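Local coordinates for protein cytochrome c, 1 heme-binding site (Geobacter sulfurreducens, PDB 4RLR) that is a low-potential monoheme cytochrome that probably transfers electrons and is essential for accepting them from an electrode, at residues K10-V15 / A100-W105. Sequence-based numbering, arbitrary orientation.
Sequences KPIFDV and AVFKAW
The backbone bond from Asp-14 N to Lys-10 O, 2.8 Å, is the shortest polar link here, and it lies within helix 5-16. The side chains of the same two residues, one turn apart, also pair: Lys-10 NZ donates to Asp-14 OD2 at 2.9 Å, on the syn lone pair, forming a salt bridge. Between them Pro-11, which lacks an N-H, coincides with a kink.

Across the interface the contact is wholly apolar, and Ile-12 carries it with two branches. Its CD1 meets Val-101 CG1 at 3.9 Å, while its CG2 reaches Phe-102 CE1 at 4.0 Å, coming in at the ring edge near the ring plane. A chi1 of -63° sets CG2 anti to the backbone N and CG1 anti to the carbonyl carbon, which splits the branches between the two partners. The pairing of helix 5-16 with helix 92-106 resembles the N- and C-terminal helix packing of class I cytochromes c. Here the nearest CA atoms, of Ile-12 and Val-101, remain 9.2 Å apart, so side chains bridge the gap. Ile-9, one turn earlier, extends the packing onto Val-101, Phe-102 and Trp-105, and the buried Phe-102 side chain lies about 5 Å from the heme.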
ATOM      1  N   LYS A  10       0.066  -5.438  -9.540  1.00 21.51           N
ATOM      2  CA  LYS A  10       0.911  -6.569  -9.167  1.00 24.35           C
ATOM      3  C   LYS A  10       2.305  -6.542  -9.852  1.00 22.59           C
ATOM      4  O   LYS A  10       3.313  -6.789  -9.206  1.00 20.68           O
ATOM      5  CB  LYS A  10       0.169  -7.878  -9.421  1.00 22.42           C
ATOM      6  CG  LYS A  10       1.002  -9.114  -9.382  1.00 27.60           C
ATOM      7  CD  LYS A  10       0.122 -10.338  -9.627  1.00 28.83           C
ATOM      8  CE  LYS A  10       0.934 -11.631  -9.641  1.00 36.32           C
ATOM      9  NZ  LYS A  10       1.855 -11.736  -8.448  1.00 29.86           N
ATOM     10  N   PRO A  11       2.357  -6.223 -11.155  1.00 24.79           N
ATOM     11  CA  PRO A  11       3.668  -6.068 -11.789  1.00 26.87           C
ATOM     12  C   PRO A  11       4.585  -5.072 -11.038  1.00 25.52           C
ATOM     13  O   PRO A  11       5.742  -5.405 -10.807  1.00 25.14           O
ATOM     14  CB  PRO A  11       3.312  -5.545 -13.182  1.00 29.98           C
ATOM     15  CG  PRO A  11       1.963  -6.056 -13.439  1.00 27.11           C
ATOM     16  CD  PRO A  11       1.266  -5.972 -12.105  1.00 26.31           C
ATOM     17  N   ILE A  12       4.057  -3.910 -10.627  1.00 24.08           N
ATOM     18  CA  ILE A  12       4.838  -2.937  -9.866  1.00 25.39           C
ATOM     19  C   ILE A  12       5.205  -3.509  -8.501  1.00 23.07           C
ATOM     20  O   ILE A  12       6.366  -3.503  -8.108  1.00 23.92           O
ATOM     21  CB  ILE A  12       4.069  -1.588  -9.657  1.00 22.35           C
ATOM     22  CG1 ILE A  12       3.793  -0.924 -11.010  1.00 26.87           C
ATOM     23  CG2 ILE A  12       4.862  -0.648  -8.785  1.00 21.71           C
ATOM     24  CD1 ILE A  12       2.805   0.191 -10.951  1.00 27.78           C
ATOM     25  N   PHE A  13       4.198  -4.000  -7.783  1.00 22.67           N
ATOM     26  CA  PHE A  13       4.415  -4.507  -6.445  1.00 21.03           C
ATOM     27  C   PHE A  13       5.466  -5.605  -6.430  1.00 22.01           C
ATOM     28  O   PHE A  13       6.328  -5.613  -5.557  1.00 20.95           O
ATOM     29  CB  PHE A  13       3.109  -5.024  -5.830  1.00 22.55           C
ATOM     30  CG  PHE A  13       3.246  -5.354  -4.386  1.00 21.39           C
ATOM     31  CD1 PHE A  13       3.698  -6.606  -3.992  1.00 22.30           C
ATOM     32  CD2 PHE A  13       2.985  -4.399  -3.426  1.00 19.49           C
ATOM     33  CE1 PHE A  13       3.866  -6.915  -2.653  1.00 20.58           C
ATOM     34  CE2 PHE A  13       3.152  -4.690  -2.075  1.00 22.64           C
ATOM     35  CZ  PHE A  13       3.611  -5.964  -1.695  1.00 21.47           C
ATOM     36  N   ASP A  14       5.388  -6.546  -7.373  1.00 20.88           N
ATOM     37  CA  ASP A  14       6.359  -7.650  -7.424  1.00 21.97           C
ATOM     38  C   ASP A  14       7.809  -7.193  -7.526  1.00 20.37           C
ATOM     39  O   ASP A  14       8.695  -7.850  -7.002  1.00 22.61           O
ATOM     40  CB  ASP A  14       6.032  -8.626  -8.562  1.00 25.15           C
ATOM     41  CG  ASP A  14       4.805  -9.495  -8.239  1.00 28.30           C
ATOM     42  OD1 ASP A  14       4.384  -9.479  -7.065  1.00 27.76           O
ATOM     43  OD2 ASP A  14       4.282 -10.203  -9.127  1.00 31.98           O
ATOM     44  N   VAL A  15       8.049  -6.087  -8.216  1.00 22.87           N
ATOM     45  CA  VAL A  15       9.376  -5.519  -8.328  1.00 23.49           C
ATOM     46  C   VAL A  15       9.720  -4.686  -7.096  1.00 19.74           C
ATOM     47  O   VAL A  15      10.733  -4.917  -6.450  1.00 22.10           O
ATOM     48  CB  VAL A  15       9.526  -4.593  -9.583  1.00 21.07           C
ATOM     49  CG1 VAL A  15      10.860  -3.853  -9.560  1.00 23.99           C
ATOM     50  CG2 VAL A  15       9.436  -5.372 -10.845  1.00 21.74           C
ATOM     51  N   ALA A 100       0.869   7.321  -9.603  1.00 25.53           N
ATOM     52  CA  ALA A 100      -0.334   7.666 -10.326  1.00 25.42           C
ATOM     53  C   ALA A 100      -1.151   6.402 -10.610  1.00 26.48           C
ATOM     54  O   ALA A 100      -2.368   6.456 -10.613  1.00 24.22           O
ATOM     55  CB  ALA A 100       0.002   8.432 -11.615  1.00 27.71           C
ATOM     56  N   VAL A 101      -0.465   5.273 -10.802  1.00 24.99           N
ATOM     57  CA  VAL A 101      -1.112   3.982 -11.017  1.00 23.66           C
ATOM     58  C   VAL A 101      -1.816   3.524  -9.735  1.00 24.31           C
ATOM     59  O   VAL A 101      -2.954   3.036  -9.787  1.00 26.13           O
ATOM     60  CB  VAL A 101      -0.086   2.921 -11.495  1.00 26.26           C
ATOM     61  CG1 VAL A 101      -0.730   1.564 -11.727  1.00 24.41           C
ATOM     62  CG2 VAL A 101       0.637   3.383 -12.787  1.00 28.14           C
ATOM     63  N   PHE A 102      -1.177   3.702  -8.585  1.00 22.01           N
ATOM     64  CA  PHE A 102      -1.823   3.335  -7.327  1.00 24.92           C
ATOM     65  C   PHE A 102      -3.048   4.209  -7.021  1.00 22.59           C
ATOM     66  O   PHE A 102      -4.032   3.712  -6.485  1.00 27.33           O
ATOM     67  CB  PHE A 102      -0.851   3.388  -6.143  1.00 24.89           C
ATOM     68  CG  PHE A 102      -0.001   2.159  -5.978  1.00 23.51           C
ATOM     69  CD1 PHE A 102       1.212   2.048  -6.651  1.00 24.09           C
ATOM     70  CD2 PHE A 102      -0.381   1.142  -5.131  1.00 21.24           C
ATOM     71  CE1 PHE A 102       2.010   0.938  -6.489  1.00 25.88           C
ATOM     72  CE2 PHE A 102       0.402   0.024  -4.950  1.00 23.17           C
ATOM     73  CZ  PHE A 102       1.606  -0.085  -5.636  1.00 26.38           C
ATOM     74  N   LYS A 103      -3.007   5.499  -7.348  1.00 25.56           N
ATOM     75  CA  LYS A 103      -4.176   6.364  -7.060  1.00 27.18           C
ATOM     76  C   LYS A 103      -5.383   5.969  -7.926  1.00 27.21           C
ATOM     77  O   LYS A 103      -6.547   6.012  -7.485  1.00 27.17           O
ATOM     78  CB  LYS A 103      -3.847   7.841  -7.246  1.00 28.00           C
ATOM     79  CG  LYS A 103      -2.726   8.371  -6.339  1.00 30.04           C
ATOM     80  CD  LYS A 103      -2.811   9.874  -6.151  1.00 30.76           C
ATOM     81  CE  LYS A 103      -1.888  10.380  -5.045  1.00 33.21           C
ATOM     82  NZ  LYS A 103      -1.794  11.870  -5.055  1.00 34.33           N
ATOM     83  N   ALA A 104      -5.108   5.573  -9.161  1.00 26.45           N
ATOM     84  CA  ALA A 104      -6.172   5.109 -10.055  1.00 26.57           C
ATOM     85  C   ALA A 104      -6.770   3.816  -9.554  1.00 27.07           C
ATOM     86  O   ALA A 104      -7.971   3.593  -9.643  1.00 30.51           O
ATOM     87  CB  ALA A 104      -5.642   4.912 -11.444  1.00 26.68           C
ATOM     88  N   TRP A 105      -5.932   2.945  -9.027  1.00 26.19           N
ATOM     89  CA  TRP A 105      -6.413   1.656  -8.580  1.00 25.10           C
ATOM     90  C   TRP A 105      -7.269   1.825  -7.330  1.00 24.97           C
ATOM     91  O   TRP A 105      -8.334   1.233  -7.194  1.00 25.46           O
ATOM     92  CB  TRP A 105      -5.226   0.740  -8.287  1.00 24.62           C
ATOM     93  CG  TRP A 105      -5.633  -0.591  -7.737  1.00 23.53           C
ATOM     94  CD1 TRP A 105      -6.441  -1.501  -8.333  1.00 23.68           C
ATOM     95  CD2 TRP A 105      -5.248  -1.154  -6.481  1.00 25.62           C
ATOM     96  NE1 TRP A 105      -6.600  -2.602  -7.518  1.00 24.24           N
ATOM     97  CE2 TRP A 105      -5.865  -2.419  -6.380  1.00 23.88           C
ATOM     98  CE3 TRP A 105      -4.431  -0.720  -5.431  1.00 24.48           C
ATOM     99  CZ2 TRP A 105      -5.694  -3.251  -5.274  1.00 25.57           C
ATOM    100  CZ3 TRP A 105      -4.259  -1.550  -4.338  1.00 23.26           C
ATOM    101  CH2 TRP A 105      -4.888  -2.797  -4.267  1.00 24.29           C
TER